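Local coordinates for single-strand DNA-binding protein (Agrobacterium tumefaciens, PDB 3BTP) that binds single-stranded but not double-stranded DNA, whatever its sequence, and mediates nuclear uptake of the single-stranded T-DNA during plant transformation, at residues D170-L175 with F192-E197; P261-K266 with S275-G280; I305-K310 with G326-R331. All coordinates share one frame; numbering follows the deposited sequence.

Interaction 1: residues D170-L175 with F192-E197. Unlike the reference sequence in segment 170-175: Leu171 (reference Ile).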
ATOM      1  N   ASP A 170       0.891 -14.430   5.167  1.00 26.91           N
ATOM      2  CA  ASP A 170       2.345 -14.453   4.950  1.00 31.26           C
ATOM      3  C   ASP A 170       2.981 -15.616   5.725  1.00 31.79           C
ATOM      4  O   ASP A 170       2.441 -16.060   6.725  1.00 30.49           O
ATOM      5  CB  ASP A 170       3.021 -13.131   5.317  1.00 31.31           C
ATOM      6  CG  ASP A 170       2.911 -12.846   6.770  1.00 36.55           C
ATOM      7  OD1 ASP A 170       1.798 -13.066   7.294  1.00 38.77           O
ATOM      8  OD2 ASP A 170       3.938 -12.445   7.407  1.00 46.43           O
ATOM      9  N   LEU A 171       4.093 -16.133   5.225  1.00 34.06           N
ATOM     10  CA  LEU A 171       4.795 -17.164   5.997  1.00 38.01           C
ATOM     11  C   LEU A 171       5.774 -16.543   6.992  1.00 38.62           C
ATOM     12  O   LEU A 171       6.601 -15.698   6.612  1.00 37.70           O
ATOM     13  CB  LEU A 171       5.539 -18.154   5.078  1.00 39.12           C
ATOM     14  CG  LEU A 171       4.526 -18.539   3.971  1.00 40.77           C
ATOM     15  CD1 LEU A 171       5.316 -19.061   2.839  1.00 45.26           C
ATOM     16  CD2 LEU A 171       3.453 -19.556   4.427  1.00 40.65           C
ATOM     17  N   PRO A 172       5.695 -16.996   8.244  1.00 40.46           N
ATOM     18  CA  PRO A 172       6.692 -16.741   9.271  1.00 42.39           C
ATOM     19  C   PRO A 172       8.106 -16.925   8.751  1.00 43.89           C
ATOM     20  O   PRO A 172       8.415 -17.939   8.097  1.00 42.99           O
ATOM     21  CB  PRO A 172       6.362 -17.786  10.330  1.00 42.81           C
ATOM     22  CG  PRO A 172       4.863 -17.857  10.254  1.00 43.80           C
ATOM     23  CD  PRO A 172       4.580 -17.802   8.759  1.00 40.33           C
ATOM     24  N   GLU A 173       8.895 -15.866   8.964  1.00 46.79           N
ATOM     25  CA  GLU A 173      10.369 -15.847   8.930  1.00 50.07           C
ATOM     26  C   GLU A 173      11.075 -17.196   9.226  1.00 49.76           C
ATOM     27  O   GLU A 173      11.922 -17.621   8.465  1.00 49.28           O
ATOM     28  CB  GLU A 173      10.882 -14.774   9.929  1.00 51.50           C
ATOM     29  CG  GLU A 173      12.430 -14.763  10.169  1.00 56.96           C
ATOM     30  CD  GLU A 173      13.227 -14.811   8.855  1.00 63.61           C
ATOM     31  OE1 GLU A 173      12.682 -14.324   7.820  1.00 66.27           O
ATOM     32  OE2 GLU A 173      14.375 -15.347   8.852  1.00 65.79           O
ATOM     33  N   GLN A 174      10.713 -17.847  10.322  1.00 50.64           N
ATOM     34  CA  GLN A 174      11.431 -19.037  10.747  1.00 52.62           C
ATOM     35  C   GLN A 174      11.098 -20.198   9.839  1.00 51.91           C
ATOM     36  O   GLN A 174      11.989 -20.917   9.378  1.00 51.46           O
ATOM     37  CB  GLN A 174      11.145 -19.384  12.222  1.00 53.18           C
ATOM     38  CG  GLN A 174      11.787 -18.410  13.269  1.00 59.69           C
ATOM     39  CD  GLN A 174      13.224 -17.881  12.925  1.00 66.93           C
ATOM     40  OE1 GLN A 174      14.249 -18.583  13.098  1.00 68.60           O
ATOM     41  NE2 GLN A 174      13.288 -16.621  12.471  1.00 68.72           N
ATOM     42  N   LEU A 175       9.801 -20.346   9.585  1.00 51.70           N
ATOM     43  CA  LEU A 175       9.269 -21.357   8.683  1.00 51.30           C
ATOM     44  C   LEU A 175       9.838 -21.162   7.289  1.00 51.05           C
ATOM     45  O   LEU A 175      10.362 -22.101   6.711  1.00 51.13           O
ATOM     46  CB  LEU A 175       7.742 -21.299   8.691  1.00 50.87           C
ATOM     47  CG  LEU A 175       6.849 -22.378   8.085  1.00 51.77           C
ATOM     48  CD1 LEU A 175       5.427 -21.995   8.439  1.00 49.96           C
ATOM     49  CD2 LEU A 175       6.982 -22.499   6.555  1.00 51.16           C
ATOM     50  N   PHE A 192       1.469 -23.764   1.093  1.00 30.96           N
ATOM     51  CA  PHE A 192       0.021 -23.949   0.923  1.00 31.32           C
ATOM     52  C   PHE A 192      -0.677 -24.553   2.187  1.00 31.53           C
ATOM     53  O   PHE A 192      -1.736 -24.059   2.660  1.00 30.71           O
ATOM     54  CB  PHE A 192      -0.277 -24.755  -0.366  1.00 31.01           C
ATOM     55  CG  PHE A 192      -1.716 -25.045  -0.551  1.00 32.00           C
ATOM     56  CD1 PHE A 192      -2.573 -24.079  -1.043  1.00 31.02           C
ATOM     57  CD2 PHE A 192      -2.245 -26.299  -0.169  1.00 32.82           C
ATOM     58  CE1 PHE A 192      -3.947 -24.344  -1.163  1.00 30.52           C
ATOM     59  CE2 PHE A 192      -3.572 -26.567  -0.295  1.00 30.52           C
ATOM     60  CZ  PHE A 192      -4.427 -25.565  -0.822  1.00 32.26           C
ATOM     61  N   GLN A 193      -0.041 -25.570   2.767  1.00 32.01           N
ATOM     62  CA  GLN A 193      -0.580 -26.249   3.932  1.00 34.15           C
ATOM     63  C   GLN A 193      -0.512 -25.262   5.065  1.00 30.95           C
ATOM     64  O   GLN A 193      -1.451 -25.158   5.839  1.00 31.24           O
ATOM     65  CB  GLN A 193       0.180 -27.591   4.286  1.00 34.24           C
ATOM     66  CG  GLN A 193      -0.086 -28.771   3.372  1.00 38.63           C
ATOM     67  CD  GLN A 193       0.744 -30.098   3.705  1.00 40.89           C
ATOM     68  OE1 GLN A 193       1.916 -30.075   4.202  1.00 46.04           O
ATOM     69  NE2 GLN A 193       0.107 -31.252   3.421  1.00 45.71           N
ATOM     70  N   TYR A 194       0.583 -24.519   5.177  1.00 29.96           N
ATOM     71  CA  TYR A 194       0.619 -23.461   6.219  1.00 29.01           C
ATOM     72  C   TYR A 194      -0.538 -22.431   6.083  1.00 28.55           C
ATOM     73  O   TYR A 194      -1.250 -22.127   7.059  1.00 29.32           O
ATOM     74  CB  TYR A 194       1.970 -22.719   6.283  1.00 28.97           C
ATOM     75  CG  TYR A 194       1.893 -21.610   7.344  1.00 30.53           C
ATOM     76  CD1 TYR A 194       2.193 -21.875   8.682  1.00 30.16           C
ATOM     77  CD2 TYR A 194       1.419 -20.321   7.011  1.00 30.96           C
ATOM     78  CE1 TYR A 194       2.111 -20.849   9.688  1.00 30.38           C
ATOM     79  CE2 TYR A 194       1.315 -19.290   7.981  1.00 31.28           C
ATOM     80  CZ  TYR A 194       1.647 -19.565   9.311  1.00 32.41           C
ATOM     81  OH  TYR A 194       1.527 -18.560  10.251  1.00 33.09           O
ATOM     82  N   LYS A 195      -0.693 -21.841   4.884  1.00 27.52           N
ATOM     83  CA  LYS A 195      -1.793 -20.852   4.659  1.00 26.08           C
ATOM     84  C   LYS A 195      -3.203 -21.483   4.795  1.00 25.84           C
ATOM     85  O   LYS A 195      -4.128 -20.833   5.285  1.00 26.12           O
ATOM     86  CB  LYS A 195      -1.611 -20.122   3.307  1.00 25.18           C
ATOM     87  CG  LYS A 195      -0.284 -19.337   3.168  1.00 23.74           C
ATOM     88  CD  LYS A 195      -0.252 -18.517   1.878  1.00 24.50           C
ATOM     89  CE  LYS A 195       1.099 -18.008   1.619  1.00 24.96           C
ATOM     90  NZ  LYS A 195       1.101 -16.828   0.695  1.00 24.73           N
ATOM     91  N   LEU A 196      -3.358 -22.739   4.333  1.00 27.23           N
ATOM     92  CA  LEU A 196      -4.634 -23.509   4.461  1.00 27.15           C
ATOM     93  C   LEU A 196      -5.111 -23.595   5.912  1.00 26.50           C
ATOM     94  O   LEU A 196      -6.307 -23.401   6.188  1.00 26.38           O
ATOM     95  CB  LEU A 196      -4.534 -24.911   3.814  1.00 27.10           C
ATOM     96  CG  LEU A 196      -5.797 -25.780   3.730  1.00 29.32           C
ATOM     97  CD1 LEU A 196      -6.865 -25.125   2.789  1.00 32.04           C
ATOM     98  CD2 LEU A 196      -5.518 -27.267   3.311  1.00 27.97           C
ATOM     99  N   GLU A 197      -4.194 -23.769   6.866  1.00 27.26           N
ATOM    100  CA  GLU A 197      -4.643 -23.832   8.266  1.00 28.51           C
ATOM    101  C   GLU A 197      -5.029 -22.482   8.845  1.00 26.98           C
ATOM    102  O   GLU A 197      -5.927 -22.381   9.603  1.00 27.20           O
ATOM    103  CB  GLU A 197      -3.603 -24.451   9.165  1.00 30.03           C
ATOM    104  CG  GLU A 197      -2.614 -25.311   8.501  1.00 38.25           C
ATOM    105  CD  GLU A 197      -1.976 -26.239   9.516  1.00 49.42           C
ATOM    106  OE1 GLU A 197      -1.272 -25.705  10.445  1.00 52.03           O
ATOM    107  OE2 GLU A 197      -2.236 -27.482   9.399  1.00 50.86           O
TER

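Interaction 2: residues P261-K266 with S275-G280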
ATOM      1  N   PRO A 261     -17.316  -3.970  -9.795  1.00 28.47           N
ATOM      2  CA  PRO A 261     -17.259  -2.574 -10.269  1.00 27.41           C
ATOM      3  C   PRO A 261     -16.053  -1.828  -9.687  1.00 25.94           C
ATOM      4  O   PRO A 261     -15.308  -2.376  -8.850  1.00 27.17           O
ATOM      5  CB  PRO A 261     -18.591  -1.939  -9.790  1.00 27.35           C
ATOM      6  CG  PRO A 261     -19.346  -2.998  -9.120  1.00 29.98           C
ATOM      7  CD  PRO A 261     -18.361  -4.159  -8.777  1.00 27.88           C
ATOM      8  N   ASP A 262     -15.855  -0.619 -10.181  1.00 23.32           N
ATOM      9  CA  ASP A 262     -14.729   0.202  -9.915  1.00 21.61           C
ATOM     10  C   ASP A 262     -14.761   0.646  -8.423  1.00 22.09           C
ATOM     11  O   ASP A 262     -13.716   0.755  -7.767  1.00 21.91           O
ATOM     12  CB  ASP A 262     -14.862   1.474 -10.781  1.00 21.34           C
ATOM     13  CG  ASP A 262     -15.024   1.183 -12.306  1.00 23.49           C
ATOM     14  OD1 ASP A 262     -14.612   0.116 -12.776  1.00 21.99           O
ATOM     15  OD2 ASP A 262     -15.565   2.041 -13.062  1.00 25.09           O
ATOM     16  N   ILE A 263     -15.961   0.960  -7.923  1.00 21.99           N
ATOM     17  CA  ILE A 263     -16.134   1.766  -6.712  1.00 21.45           C
ATOM     18  C   ILE A 263     -17.056   0.982  -5.822  1.00 22.14           C
ATOM     19  O   ILE A 263     -18.080   0.511  -6.251  1.00 22.47           O
ATOM     20  CB  ILE A 263     -16.705   3.156  -6.999  1.00 21.01           C
ATOM     21  CG1 ILE A 263     -15.724   4.029  -7.823  1.00 20.80           C
ATOM     22  CG2 ILE A 263     -17.076   3.853  -5.738  1.00 20.36           C
ATOM     23  CD1 ILE A 263     -16.363   5.225  -8.506  1.00 20.47           C
ATOM     24  N   LEU A 264     -16.660   0.830  -4.570  1.00 22.95           N
ATOM     25  CA  LEU A 264     -17.534   0.323  -3.487  1.00 22.20           C
ATOM     26  C   LEU A 264     -17.684   1.381  -2.383  1.00 22.73           C
ATOM     27  O   LEU A 264     -16.712   1.793  -1.783  1.00 22.87           O
ATOM     28  CB  LEU A 264     -16.917  -0.982  -2.906  1.00 20.55           C
ATOM     29  CG  LEU A 264     -17.681  -1.890  -1.889  1.00 21.67           C
ATOM     30  CD1 LEU A 264     -16.875  -3.188  -1.692  1.00 20.45           C
ATOM     31  CD2 LEU A 264     -17.862  -1.234  -0.546  1.00 13.22           C
ATOM     32  N   ILE A 265     -18.914   1.773  -2.062  1.00 24.64           N
ATOM     33  CA  ILE A 265     -19.184   2.726  -0.999  1.00 25.18           C
ATOM     34  C   ILE A 265     -19.773   1.914   0.144  1.00 26.08           C
ATOM     35  O   ILE A 265     -20.684   1.144  -0.042  1.00 26.70           O
ATOM     36  CB  ILE A 265     -20.290   3.755  -1.446  1.00 26.78           C
ATOM     37  CG1 ILE A 265     -20.013   4.346  -2.858  1.00 27.47           C
ATOM     38  CG2 ILE A 265     -20.664   4.824  -0.304  1.00 24.35           C
ATOM     39  CD1 ILE A 265     -18.862   5.257  -2.938  1.00 22.65           C
ATOM     40  N   LYS A 266     -19.276   2.088   1.348  1.00 26.78           N
ATOM     41  CA  LYS A 266     -19.849   1.374   2.467  1.00 26.36           C
ATOM     42  C   LYS A 266     -20.287   2.433   3.482  1.00 28.02           C
ATOM     43  O   LYS A 266     -19.428   3.050   4.115  1.00 28.80           O
ATOM     44  CB  LYS A 266     -18.831   0.447   3.098  1.00 26.04           C
ATOM     45  CG  LYS A 266     -19.437  -0.380   4.272  1.00 25.53           C
ATOM     46  CD  LYS A 266     -18.598  -1.648   4.632  1.00 23.77           C
ATOM     47  CE  LYS A 266     -17.420  -1.320   5.427  1.00 24.40           C
ATOM     48  NZ  LYS A 266     -17.560  -0.445   6.683  1.00 22.13           N
ATOM     49  N   SER A 275     -20.552   1.247  -7.906  1.00 32.99           N
ATOM     50  CA  SER A 275     -20.550   2.200  -8.986  1.00 33.26           C
ATOM     51  C   SER A 275     -19.464   1.875 -10.043  1.00 32.20           C
ATOM     52  O   SER A 275     -18.369   1.371  -9.722  1.00 29.47           O
ATOM     53  CB  SER A 275     -20.309   3.564  -8.372  1.00 33.78           C
ATOM     54  OG  SER A 275     -20.969   4.538  -9.145  1.00 40.65           O
ATOM     55  N   TYR A 276     -19.811   2.152 -11.310  1.00 32.82           N
ATOM     56  CA  TYR A 276     -18.864   2.206 -12.448  1.00 32.51           C
ATOM     57  C   TYR A 276     -18.660   3.665 -12.924  1.00 32.79           C
ATOM     58  O   TYR A 276     -19.612   4.383 -13.026  1.00 31.95           O
ATOM     59  CB  TYR A 276     -19.424   1.438 -13.610  1.00 32.83           C
ATOM     60  CG  TYR A 276     -19.185  -0.025 -13.639  1.00 34.43           C
ATOM     61  CD1 TYR A 276     -17.920  -0.530 -13.993  1.00 34.55           C
ATOM     62  CD2 TYR A 276     -20.238  -0.936 -13.380  1.00 32.55           C
ATOM     63  CE1 TYR A 276     -17.678  -1.923 -14.069  1.00 32.08           C
ATOM     64  CE2 TYR A 276     -20.006  -2.329 -13.466  1.00 30.95           C
ATOM     65  CZ  TYR A 276     -18.723  -2.799 -13.797  1.00 32.88           C
ATOM     66  OH  TYR A 276     -18.465  -4.159 -13.859  1.00 37.17           O
ATOM     67  N   ARG A 277     -17.423   4.074 -13.200  1.00 32.76           N
ATOM     68  CA  ARG A 277     -17.117   5.258 -13.968  1.00 33.60           C
ATOM     69  C   ARG A 277     -17.354   4.972 -15.457  1.00 35.01           C
ATOM     70  O   ARG A 277     -17.344   3.802 -15.900  1.00 33.68           O
ATOM     71  CB  ARG A 277     -15.650   5.708 -13.724  1.00 32.82           C
ATOM     72  CG  ARG A 277     -15.394   6.652 -12.496  1.00 30.48           C
ATOM     73  CD  ARG A 277     -13.998   7.427 -12.513  1.00 37.06           C
ATOM     74  NE  ARG A 277     -13.977   8.832 -13.065  1.00 34.80           N
ATOM     75  CZ  ARG A 277     -15.093   9.469 -13.295  1.00 33.58           C
ATOM     76  NH1 ARG A 277     -16.194   8.848 -12.964  1.00 32.65           N
ATOM     77  NH2 ARG A 277     -15.132  10.700 -13.752  1.00 35.39           N
ATOM     78  N   PHE A 278     -17.591   6.029 -16.238  1.00 36.55           N
ATOM     79  CA  PHE A 278     -17.476   5.947 -17.718  1.00 37.70           C
ATOM     80  C   PHE A 278     -16.968   7.273 -18.286  1.00 38.40           C
ATOM     81  O   PHE A 278     -17.164   8.322 -17.660  1.00 37.92           O
ATOM     82  CB  PHE A 278     -18.763   5.431 -18.447  1.00 38.43           C
ATOM     83  CG  PHE A 278     -20.044   6.157 -18.060  1.00 40.83           C
ATOM     84  CD1 PHE A 278     -20.556   7.194 -18.867  1.00 43.20           C
ATOM     85  CD2 PHE A 278     -20.740   5.800 -16.896  1.00 44.17           C
ATOM     86  CE1 PHE A 278     -21.712   7.882 -18.509  1.00 42.56           C
ATOM     87  CE2 PHE A 278     -21.919   6.467 -16.525  1.00 43.03           C
ATOM     88  CZ  PHE A 278     -22.399   7.524 -17.344  1.00 42.86           C
ATOM     89  N   ALA A 279     -16.262   7.200 -19.425  1.00 39.44           N
ATOM     90  CA  ALA A 279     -15.847   8.396 -20.202  1.00 41.40           C
ATOM     91  C   ALA A 279     -17.023   9.324 -20.355  1.00 42.01           C
ATOM     92  O   ALA A 279     -18.092   8.906 -20.871  1.00 42.17           O
ATOM     93  CB  ALA A 279     -15.314   8.006 -21.598  1.00 42.31           C
ATOM     94  N   GLY A 280     -16.844  10.543 -19.832  1.00 42.20           N
ATOM     95  CA  GLY A 280     -17.837  11.598 -19.862  1.00 41.83           C
ATOM     96  C   GLY A 280     -19.009  11.433 -18.917  1.00 42.19           C
ATOM     97  O   GLY A 280     -20.119  11.841 -19.256  1.00 43.26           O
TER

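Interaction 3: residues I305-K310 with G326-R331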
ATOM      1  N   ILE A 305     -14.885   4.582   1.162  1.00 23.89           N
ATOM      2  CA  ILE A 305     -14.895   4.399  -0.277  1.00 22.89           C
ATOM      3  C   ILE A 305     -13.729   3.536  -0.646  1.00 21.99           C
ATOM      4  O   ILE A 305     -12.620   3.867  -0.304  1.00 22.71           O
ATOM      5  CB  ILE A 305     -14.742   5.775  -1.078  1.00 24.00           C
ATOM      6  CG1 ILE A 305     -15.830   6.805  -0.666  1.00 24.17           C
ATOM      7  CG2 ILE A 305     -14.794   5.504  -2.604  1.00 21.89           C
ATOM      8  CD1 ILE A 305     -15.507   8.200  -1.115  1.00 22.81           C
ATOM      9  N   LYS A 306     -13.998   2.451  -1.379  1.00 22.02           N
ATOM     10  CA  LYS A 306     -13.012   1.556  -1.966  1.00 22.58           C
ATOM     11  C   LYS A 306     -12.976   1.695  -3.463  1.00 23.43           C
ATOM     12  O   LYS A 306     -14.007   1.753  -4.153  1.00 22.79           O
ATOM     13  CB  LYS A 306     -13.349   0.076  -1.700  1.00 20.08           C
ATOM     14  CG  LYS A 306     -13.937  -0.117  -0.357  1.00 18.66           C
ATOM     15  CD  LYS A 306     -13.022   0.364   0.816  1.00 14.36           C
ATOM     16  CE  LYS A 306     -13.816   0.176   2.155  1.00 18.12           C
ATOM     17  NZ  LYS A 306     -12.996   0.413   3.395  1.00 17.28           N
ATOM     18  N   LEU A 307     -11.745   1.656  -3.937  1.00 24.01           N
ATOM     19  CA  LEU A 307     -11.430   1.789  -5.355  1.00 23.86           C
ATOM     20  C   LEU A 307     -10.694   0.491  -5.769  1.00 22.03           C
ATOM     21  O   LEU A 307      -9.692   0.086  -5.165  1.00 21.96           O
ATOM     22  CB  LEU A 307     -10.589   3.033  -5.507  1.00 23.01           C
ATOM     23  CG  LEU A 307     -11.188   4.429  -5.684  1.00 27.19           C
ATOM     24  CD1 LEU A 307     -12.665   4.563  -5.623  1.00 22.41           C
ATOM     25  CD2 LEU A 307     -10.544   5.376  -4.765  1.00 28.69           C
ATOM     26  N   LYS A 308     -11.246  -0.161  -6.769  1.00 20.86           N
ATOM     27  CA  LYS A 308     -10.749  -1.426  -7.260  1.00 21.24           C
ATOM     28  C   LYS A 308      -9.408  -1.394  -7.977  1.00 20.81           C
ATOM     29  O   LYS A 308      -9.133  -0.520  -8.805  1.00 21.05           O
ATOM     30  CB  LYS A 308     -11.747  -2.011  -8.224  1.00 21.06           C
ATOM     31  CG  LYS A 308     -11.427  -3.426  -8.384  1.00 21.85           C
ATOM     32  CD  LYS A 308     -12.496  -4.199  -9.083  1.00 30.53           C
ATOM     33  CE  LYS A 308     -11.946  -4.680 -10.392  1.00 34.66           C
ATOM     34  NZ  LYS A 308     -12.482  -6.103 -10.488  1.00 37.76           N
ATOM     35  N   SER A 309      -8.612  -2.379  -7.658  1.00 18.98           N
ATOM     36  CA  SER A 309      -7.352  -2.587  -8.289  1.00 19.61           C
ATOM     37  C   SER A 309      -7.570  -3.547  -9.491  1.00 19.35           C
ATOM     38  O   SER A 309      -8.582  -4.283  -9.537  1.00 17.47           O
ATOM     39  CB  SER A 309      -6.396  -3.134  -7.194  1.00 19.46           C
ATOM     40  OG  SER A 309      -5.269  -3.727  -7.747  1.00 21.20           O
ATOM     41  N   LYS A 310      -6.686  -3.534 -10.478  1.00 17.90           N
ATOM     42  CA  LYS A 310      -6.774  -4.571 -11.568  1.00 18.66           C
ATOM     43  C   LYS A 310      -6.754  -6.011 -11.099  1.00 17.91           C
ATOM     44  O   LYS A 310      -7.205  -6.926 -11.811  1.00 18.35           O
ATOM     45  CB  LYS A 310      -5.679  -4.390 -12.614  1.00 18.77           C
ATOM     46  CG  LYS A 310      -5.914  -3.102 -13.402  1.00 22.72           C
ATOM     47  CD  LYS A 310      -4.637  -2.607 -14.049  1.00 27.29           C
ATOM     48  CE  LYS A 310      -4.710  -1.076 -14.102  1.00 35.34           C
ATOM     49  NZ  LYS A 310      -5.558  -0.684 -15.300  1.00 39.46           N
ATOM     50  N   GLY A 326      -2.650  11.802  -3.819  1.00 27.90           N
ATOM     51  CA  GLY A 326      -3.204  11.819  -5.169  1.00 25.76           C
ATOM     52  C   GLY A 326      -3.412  10.483  -5.879  1.00 25.83           C
ATOM     53  O   GLY A 326      -4.014  10.462  -6.979  1.00 26.32           O
ATOM     54  N   SER A 327      -2.962   9.384  -5.275  1.00 24.04           N
ATOM     55  CA  SER A 327      -3.210   7.975  -5.771  1.00 24.83           C
ATOM     56  C   SER A 327      -4.674   7.604  -5.929  1.00 23.16           C
ATOM     57  O   SER A 327      -5.029   6.825  -6.809  1.00 22.71           O
ATOM     58  CB  SER A 327      -2.731   6.957  -4.701  1.00 25.27           C
ATOM     59  OG  SER A 327      -1.379   6.886  -4.674  1.00 30.30           O
ATOM     60  N   ALA A 328      -5.490   8.046  -4.967  1.00 22.22           N
ATOM     61  CA  ALA A 328      -6.918   7.758  -4.983  1.00 22.69           C
ATOM     62  C   ALA A 328      -7.498   8.391  -6.245  1.00 23.12           C
ATOM     63  O   ALA A 328      -8.305   7.774  -6.977  1.00 23.71           O
ATOM     64  CB  ALA A 328      -7.625   8.303  -3.651  1.00 19.92           C
ATOM     65  N   ASP A 329      -7.057   9.623  -6.501  1.00 25.19           N
ATOM     66  CA  ASP A 329      -7.511  10.426  -7.668  1.00 24.45           C
ATOM     67  C   ASP A 329      -7.007   9.832  -8.967  1.00 24.44           C
ATOM     68  O   ASP A 329      -7.741   9.746  -9.932  1.00 23.71           O
ATOM     69  CB  ASP A 329      -7.158  11.939  -7.519  1.00 23.89           C
ATOM     70  CG  ASP A 329      -7.618  12.785  -8.761  1.00 27.47           C
ATOM     71  OD1 ASP A 329      -8.815  12.682  -9.178  1.00 28.09           O
ATOM     72  OD2 ASP A 329      -6.785  13.521  -9.332  1.00 30.35           O
ATOM     73  N   ILE A 330      -5.749   9.413  -8.992  1.00 25.54           N
ATOM     74  CA  ILE A 330      -5.195   8.703 -10.168  1.00 26.83           C
ATOM     75  C   ILE A 330      -5.984   7.455 -10.498  1.00 26.98           C
ATOM     76  O   ILE A 330      -6.345   7.229 -11.653  1.00 29.52           O
ATOM     77  CB  ILE A 330      -3.763   8.265  -9.925  1.00 28.09           C
ATOM     78  CG1 ILE A 330      -2.899   9.514  -9.679  1.00 29.88           C
ATOM     79  CG2 ILE A 330      -3.272   7.388 -11.140  1.00 28.89           C
ATOM     80  CD1 ILE A 330      -1.403   9.188  -9.552  1.00 34.48           C
ATOM     81  N   ARG A 331      -6.261   6.629  -9.496  1.00 26.19           N
ATOM     82  CA  ARG A 331      -7.073   5.434  -9.721  1.00 25.07           C
ATOM     83  C   ARG A 331      -8.485   5.803 -10.168  1.00 24.83           C
ATOM     84  O   ARG A 331      -8.997   5.207 -11.103  1.00 24.41           O
ATOM     85  CB  ARG A 331      -7.093   4.500  -8.473  1.00 24.87           C
ATOM     86  CG  ARG A 331      -7.821   3.169  -8.735  1.00 25.12           C
ATOM     87  CD  ARG A 331      -7.565   2.123  -7.658  1.00 23.27           C
ATOM     88  NE  ARG A 331      -6.133   1.845  -7.454  1.00 23.17           N
ATOM     89  CZ  ARG A 331      -5.665   0.868  -6.671  1.00 20.11           C
ATOM     90  NH1 ARG A 331      -6.495   0.044  -5.995  1.00 20.51           N
ATOM     91  NH2 ARG A 331      -4.377   0.706  -6.551  1.00 16.78           N
TER

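Interaction 1: residues D170-L175 with F192-E197
Tyr194 projects from helix 186-206 against Leu171, Pro172 and Leu175; two consecutive helices, 173-177 and 186-206, are joined here through the turn before the first, in a surface contact of VirE2. Apolar contacts dominate. Tyr194 CB points toward 170-175, and CG stands anti to the backbone N (chi1 178°); three side chains meet different parts of the ring. Leu175 brings CD1 to 3.2 Å from Tyr194 CD1, a tight approach. On the other flank of the ring, Leu171 CD2 lies 3.4 Å from Tyr194 CD2, the two side chains sliding past each other in opposite directions. Pro172 and Tyr194 meet tip to tip, with Pro172 CD 3.5 Å from Tyr194 CZ. The same Leu171 methyl also packs on the aliphatic part of Lys195, whose chain runs extended beyond CG and crosses Leu171 at about a right angle. Polar interactions lie beside this cluster: Lys195 NZ forms a salt bridge with Glu167 and a weak hydrogen bond to the carbonyl of Ile169. The backbone contributes Asp170 O, 3.6 Å from Tyr194 CE2. At the ring's phenolic end, Pro172 CG comes within 3.4 Å of Tyr194 OH.

Interaction 2: residues P261-K266 with S275-G280
Ile263 and Ser275 exchange two backbone hydrogen bonds: Ile263 N donates to Ser275 O at 3.0 Å, and Ser275 N returns one to Ile263 O at 3.1 Å. The side chains of this hydrogen-bonded pair lie on the same face of the sheet, Ile263 CB and Ser275 CB 3.9 Å apart. Asp262 N also lies 3.2 Å from Ser275 O, and with Asp262 and Ile263 both facing Ser275 the strands form a classic beta bulge in an antiparallel pair, where strand 263-266 meets the end of edge strand 272-275. Beyond the bulge the next acceptor is a side chain: Arg277 N donates to Asp262 OD2 at 2.8 Å, meeting that oxygen on its anti side, 17° out of the carboxylate plane. Asp262 CG, anti to its carbonyl carbon (chi1 -55°), lies 3.9 Å from Arg277 N. The other oxygen, OD1, forms a salt bridge with Arg244, so both carboxylate oxygens of this buried residue have partners. The guanidinium of Arg277 leads away to a salt bridge with Asp281. Pro261 makes a CH-pi contact with Tyr276, its CB 4.0 Å from the ring centroid and over one face; Tyr241 stacks with the same ring.

Interaction 3: residues I305-K310 with G326-R331
Arg331 reaches from helix 327-335 to Leu307, Lys308 and Ser309, one long side chain spanning from the helix to the end of an inner strand, 304-308, of a four-stranded antiparallel sheet. The helix packs against that sheet, the axes of 305-308 and 327-331 coming within 9.4 Å at 54°. Arg331 CB leaves its helix toward the strand, and CG, anti to the backbone N (chi1 -174°), passes 3.9 Å from Lys308 O. Arg331 CD is more closely engaged, lying 3.3 Å from Lys308 O and 3.8 Å from Leu307 CB. The chain then bends at chi3 (-56°), which places Arg331 NE 4.1 Å from Lys308 O. Arg331 CZ lies 4.1 Å from Ser309 CB. At the tip, Arg331 NH1 makes a weak hydrogen bond of 3.3 Å to Leu307 O, at the guanidinium edge near its plane, and lies 3.4 Å from Ser309 CB; both are doubtful, because the position of NH1 is less sure. One turn earlier, Ala328 offers its CB to Leu307 CD2, and Phe288 touches both residues. Ser309 OG hydrogen-bonds to an acidic side chain of another protein's chain. Arg331 thus packs its aliphatic part at the strand end, while its charged tip has a weak, less certain bond to a backbone carbonyl, beside that other chain.

How the interactions relate
Interactions 2 and 3 share one four-stranded antiparallel sheet, in which strands 263-266 and 304-308 are neighbours, and their centres are 10 Å apart. They touch directly: probable hydrogen bonds of 2.8 Å run from Lys308 N to Asp262 O and from Lys306 N to Leu264 O, while Ile263 CG1 packs 3.8 Å from Leu307 CD1. Interaction 2 pairs strand 263-266 with edge strand 272-275, and interaction 3 packs helix 327-335 against the end of strand 304-308. Interaction 1 stands apart, between helices 173-177 and 186-206, its nearest atoms about 22 Å from interaction 2 and about 17 Å from interaction 3. All three follow in series along the chain.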